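Local coordinates for D-hydantoinase (PDB 1NFG), which probably catalyses the stereospecific hydrolysis of the cyclic amide bond of D-hydantoin derivatives, using two zinc ions per subunit, at residues L258-L266 with L302-D313. Numbering follows the deposited sequence.
With ZN (zinc ion), chain E.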
loop_
_atom_site.group_PDB
_atom_site.type_symbol
_atom_site.label_atom_id
_atom_site.label_comp_id
_atom_site.label_asym_id
_atom_site.label_seq_id
_atom_site.Cartn_x
_atom_site.Cartn_y
_atom_site.Cartn_z
ATOM N N LEU A 258 -2.189 -3.228 -18.518
ATOM C CA LEU A 258 -1.670 -2.098 -19.272
ATOM C C LEU A 258 -2.669 -0.991 -19.058
ATOM O O LEU A 258 -3.823 -1.264 -18.751
ATOM C CB LEU A 258 -1.596 -2.414 -20.765
ATOM C CG LEU A 258 -1.024 -3.774 -21.154
ATOM C CD1 LEU A 258 -1.006 -3.895 -22.659
ATOM C CD2 LEU A 258 0.381 -3.930 -20.586
ATOM N N ALA A 259 -2.232 0.251 -19.217
ATOM C CA ALA A 259 -3.124 1.376 -19.048
ATOM C C ALA A 259 -2.643 2.564 -19.868
ATOM O O ALA A 259 -1.522 2.571 -20.374
ATOM C CB ALA A 259 -3.222 1.747 -17.578
ATOM N N GLU A 260 -3.503 3.568 -19.990
ATOM C CA GLU A 260 -3.199 4.775 -20.748
ATOM C C GLU A 260 -3.897 5.958 -20.085
ATOM O O GLU A 260 -4.617 5.786 -19.102
ATOM C CB GLU A 260 -3.732 4.638 -22.178
ATOM C CG GLU A 260 -5.225 4.265 -22.236
ATOM C CD GLU A 260 -5.949 4.818 -23.462
ATOM O OE1 GLU A 260 -5.460 4.607 -24.593
ATOM O OE2 GLU A 260 -7.012 5.461 -23.297
ATOM N N THR A 261 -3.662 7.156 -20.613
ATOM C CA THR A 261 -4.343 8.359 -20.126
ATOM C C THR A 261 -4.685 9.148 -21.374
ATOM O O THR A 261 -4.322 8.748 -22.489
ATOM C CB THR A 261 -3.484 9.273 -19.248
ATOM O OG1 THR A 261 -2.592 8.485 -18.466
ATOM C CG2 THR A 261 -4.379 10.065 -18.305
ATOM N N CYS A 262 -5.368 10.269 -21.188
ATOM C CA CYS A 262 -5.752 11.071 -22.320
ATOM C C CYS A 262 -5.442 12.528 -22.046
ATOM O O CYS A 262 -5.631 13.025 -20.940
ATOM C CB CYS A 262 -7.242 10.854 -22.628
ATOM S SG CYS A 262 -7.685 9.092 -22.919
ATOM N N THR A 263 -4.954 13.195 -23.079
ATOM C CA THR A 263 -4.570 14.588 -23.020
ATOM C C THR A 263 -5.288 15.436 -21.979
ATOM O O THR A 263 -4.644 16.017 -21.103
ATOM C CB THR A 263 -4.766 15.236 -24.388
ATOM O OG1 THR A 263 -4.291 14.339 -25.404
ATOM C CG2 THR A 263 -4.013 16.557 -24.467
ATOM N N HIS A 264 -6.615 15.507 -22.063
ATOM C CA HIS A 264 -7.383 16.344 -21.138
ATOM C C HIS A 264 -7.252 16.001 -19.654
ATOM O O HIS A 264 -7.515 16.843 -18.796
ATOM C CB HIS A 264 -8.867 16.393 -21.551
ATOM C CG HIS A 264 -9.470 15.052 -21.830
ATOM N ND1 HIS A 264 -9.034 14.241 -22.855
ATOM C CD2 HIS A 264 -10.465 14.376 -21.210
ATOM C CE1 HIS A 264 -9.734 13.119 -22.852
ATOM N NE2 HIS A 264 -10.608 13.176 -21.863
ATOM N N TYR A 265 -6.839 14.779 -19.347
ATOM C CA TYR A 265 -6.670 14.388 -17.956
ATOM C C TYR A 265 -5.350 14.907 -17.390
ATOM O O TYR A 265 -5.033 14.683 -16.221
ATOM C CB TYR A 265 -6.759 12.870 -17.825
ATOM C CG TYR A 265 -8.142 12.363 -18.149
ATOM C CD1 TYR A 265 -9.251 12.791 -17.415
ATOM C CD2 TYR A 265 -8.354 11.481 -19.210
ATOM C CE1 TYR A 265 -10.532 12.358 -17.729
ATOM C CE2 TYR A 265 -9.634 11.039 -19.532
ATOM C CZ TYR A 265 -10.719 11.481 -18.788
ATOM O OH TYR A 265 -11.986 11.040 -19.101
ATOM N N LEU A 266 -4.587 15.608 -18.225
ATOM C CA LEU A 266 -3.314 16.188 -17.810
ATOM C C LEU A 266 -3.454 17.707 -17.766
ATOM O O LEU A 266 -2.512 18.413 -17.406
ATOM C CB LEU A 266 -2.209 15.839 -18.810
ATOM C CG LEU A 266 -1.880 14.379 -19.108
ATOM C CD1 LEU A 266 -0.880 14.328 -20.244
ATOM C CD2 LEU A 266 -1.318 13.698 -17.868
ATOM N N LEU A 302 3.826 9.045 -16.213
ATOM C CA LEU A 302 4.302 9.076 -17.598
ATOM C C LEU A 302 5.826 9.033 -17.598
ATOM O O LEU A 302 6.428 8.173 -18.234
ATOM C CB LEU A 302 3.840 10.356 -18.299
ATOM C CG LEU A 302 2.668 10.378 -19.295
ATOM C CD1 LEU A 302 2.047 9.004 -19.446
ATOM C CD2 LEU A 302 1.643 11.403 -18.836
ATOM N N ARG A 303 6.438 9.960 -16.861
ATOM C CA ARG A 303 7.892 10.053 -16.772
ATOM C C ARG A 303 8.526 8.762 -16.294
ATOM O O ARG A 303 9.662 8.452 -16.654
ATOM C CB ARG A 303 8.305 11.193 -15.840
ATOM C CG ARG A 303 9.798 11.486 -15.897
ATOM C CD ARG A 303 10.231 12.602 -14.950
ATOM N NE ARG A 303 10.268 12.167 -13.557
ATOM C CZ ARG A 303 9.290 12.368 -12.679
ATOM N NH1 ARG A 303 8.185 13.007 -13.045
ATOM N NH2 ARG A 303 9.422 11.935 -11.430
ATOM N N ASN A 304 7.797 8.004 -15.484
ATOM C CA ASN A 304 8.316 6.741 -14.983
ATOM C C ASN A 304 8.009 5.573 -15.917
ATOM O O ASN A 304 8.348 4.423 -15.624
ATOM C CB ASN A 304 7.766 6.470 -13.584
ATOM C CG ASN A 304 8.487 7.271 -12.517
ATOM O OD1 ASN A 304 9.680 7.069 -12.277
ATOM N ND2 ASN A 304 7.772 8.187 -11.875
ATOM N N GLY A 305 7.359 5.879 -17.040
ATOM C CA GLY A 305 7.040 4.858 -18.026
ATOM C C GLY A 305 5.917 3.889 -17.693
ATOM O O GLY A 305 5.884 2.766 -18.198
ATOM N N VAL A 306 4.990 4.323 -16.853
ATOM C CA VAL A 306 3.877 3.479 -16.457
ATOM C C VAL A 306 2.871 3.230 -17.585
ATOM O O VAL A 306 2.532 2.084 -17.872
ATOM C CB VAL A 306 3.141 4.100 -15.251
ATOM C CG1 VAL A 306 1.922 3.277 -14.890
ATOM C CG2 VAL A 306 4.091 4.192 -14.074
ATOM N N PHE A 307 2.406 4.306 -18.219
ATOM C CA PHE A 307 1.413 4.221 -19.291
ATOM C C PHE A 307 1.943 3.838 -20.668
ATOM O O PHE A 307 3.090 4.115 -21.009
ATOM C CB PHE A 307 0.665 5.546 -19.405
ATOM C CG PHE A 307 -0.150 5.889 -18.188
ATOM C CD1 PHE A 307 -1.092 4.988 -17.690
ATOM C CD2 PHE A 307 0.002 7.120 -17.554
ATOM C CE1 PHE A 307 -1.871 5.313 -16.583
ATOM C CE2 PHE A 307 -0.774 7.454 -16.444
ATOM C CZ PHE A 307 -1.713 6.552 -15.959
ATOM N N GLU A 308 1.085 3.210 -21.465
ATOM C CA GLU A 308 1.457 2.787 -22.805
ATOM C C GLU A 308 1.342 3.928 -23.809
ATOM O O GLU A 308 1.951 3.879 -24.879
ATOM C CB GLU A 308 0.563 1.643 -23.259
ATOM C CG GLU A 308 0.587 0.460 -22.342
ATOM C CD GLU A 308 1.977 -0.079 -22.165
ATOM O OE1 GLU A 308 2.668 -0.260 -23.185
ATOM O OE2 GLU A 308 2.379 -0.331 -21.008
ATOM N N THR A 309 0.578 4.961 -23.467
ATOM C CA THR A 309 0.399 6.070 -24.392
ATOM C C THR A 309 -0.497 7.139 -23.802
ATOM O O THR A 309 -1.035 6.978 -22.717
ATOM C CB THR A 309 -0.283 5.582 -25.703
ATOM O OG1 THR A 309 -0.412 6.669 -26.625
ATOM C CG2 THR A 309 -1.678 5.050 -25.404
ATOM N N VAL A 310 -0.639 8.239 -24.532
ATOM C CA VAL A 310 -1.531 9.323 -24.145
ATOM C C VAL A 310 -2.415 9.485 -25.379
ATOM O O VAL A 310 -2.001 10.105 -26.360
ATOM C CB VAL A 310 -0.793 10.658 -23.897
ATOM C CG1 VAL A 310 -1.811 11.762 -23.624
ATOM C CG2 VAL A 310 0.172 10.523 -22.728
ATOM N N SER A 311 -3.608 8.894 -25.345
ATOM C CA SER A 311 -4.535 8.977 -26.469
ATOM C C SER A 311 -5.478 10.139 -26.229
ATOM O O SER A 311 -5.338 10.834 -25.225
ATOM C CB SER A 311 -5.309 7.665 -26.629
ATOM O OG SER A 311 -5.921 7.265 -25.416
ATOM N N SER A 312 -6.437 10.350 -27.132
ATOM C CA SER A 312 -7.363 11.480 -27.002
ATOM C C SER A 312 -8.812 11.207 -26.592
ATOM O O SER A 312 -9.437 12.052 -25.954
ATOM C CB SER A 312 -7.386 12.286 -28.310
ATOM O OG SER A 312 -7.921 11.520 -29.383
ATOM N N ASP A 313 -9.349 10.045 -26.947
ATOM C CA ASP A 313 -10.758 9.737 -26.651
ATOM C C ASP A 313 -11.581 10.848 -27.310
ATOM O O ASP A 313 -12.488 11.429 -26.707
ATOM C CB ASP A 313 -11.024 9.691 -25.135
ATOM C CG ASP A 313 -12.403 9.106 -24.793
ATOM O OD1 ASP A 313 -12.953 8.337 -25.614
ATOM O OD2 ASP A 313 -12.930 9.400 -23.695
HETATM ZN ZN ZN E . -13.773 6.306 -25.232
HETATM O O HOH W 1 0.719 -0.003 -18.811
#
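A buried carboxylate inside the barrel, that of Glu260, faces the hydroxyl of Ser311 across two neighbouring parallel strands of the TIM-barrel amidohydrolase fold. The bond from Ser311 OG to Glu260 OE1 is weak at 2.8 Å, and Tyr234 also binds OE1. OE2 accepts from the backbone N of His237 and from ND1 of His57, so the carboxylate belongs to the second shell of the zinc centre and probably helps to orient the His57 ring. Glu260 gets there with CG between its backbone N and carbonyl carbon (chi1 53°) and a bend at chi2.

Parallel pairing sets the register, Thr261 beside Val310 and Cys262 beside Ser311. Glu308 N gives Ala259 O a nearly straight bond of 2.9 Å (174° at the hydrogen); farther along, Ser311 N donates to Thr261 O, and Ser311 O accepts from Thr263 N at 3.2 Å. A water joins Ala259 N, Val306 O and Glu308 OE2, the last also salt-bridged to Arg368.

On the side of Thr261 and Val310, the Phe307 ring offers one face to Thr261 OG1, while Ala259 CB lies in plane at its edge, 3.9 Å from CD1. Leu266 and Leu302 meet tip to tip through their CD2 methyls. Beyond Ser311, the 302-313 segment enters the metal site, where Asp313 OD1 binds zinc at 2.2 Å alongside NE2 of His57 and His59.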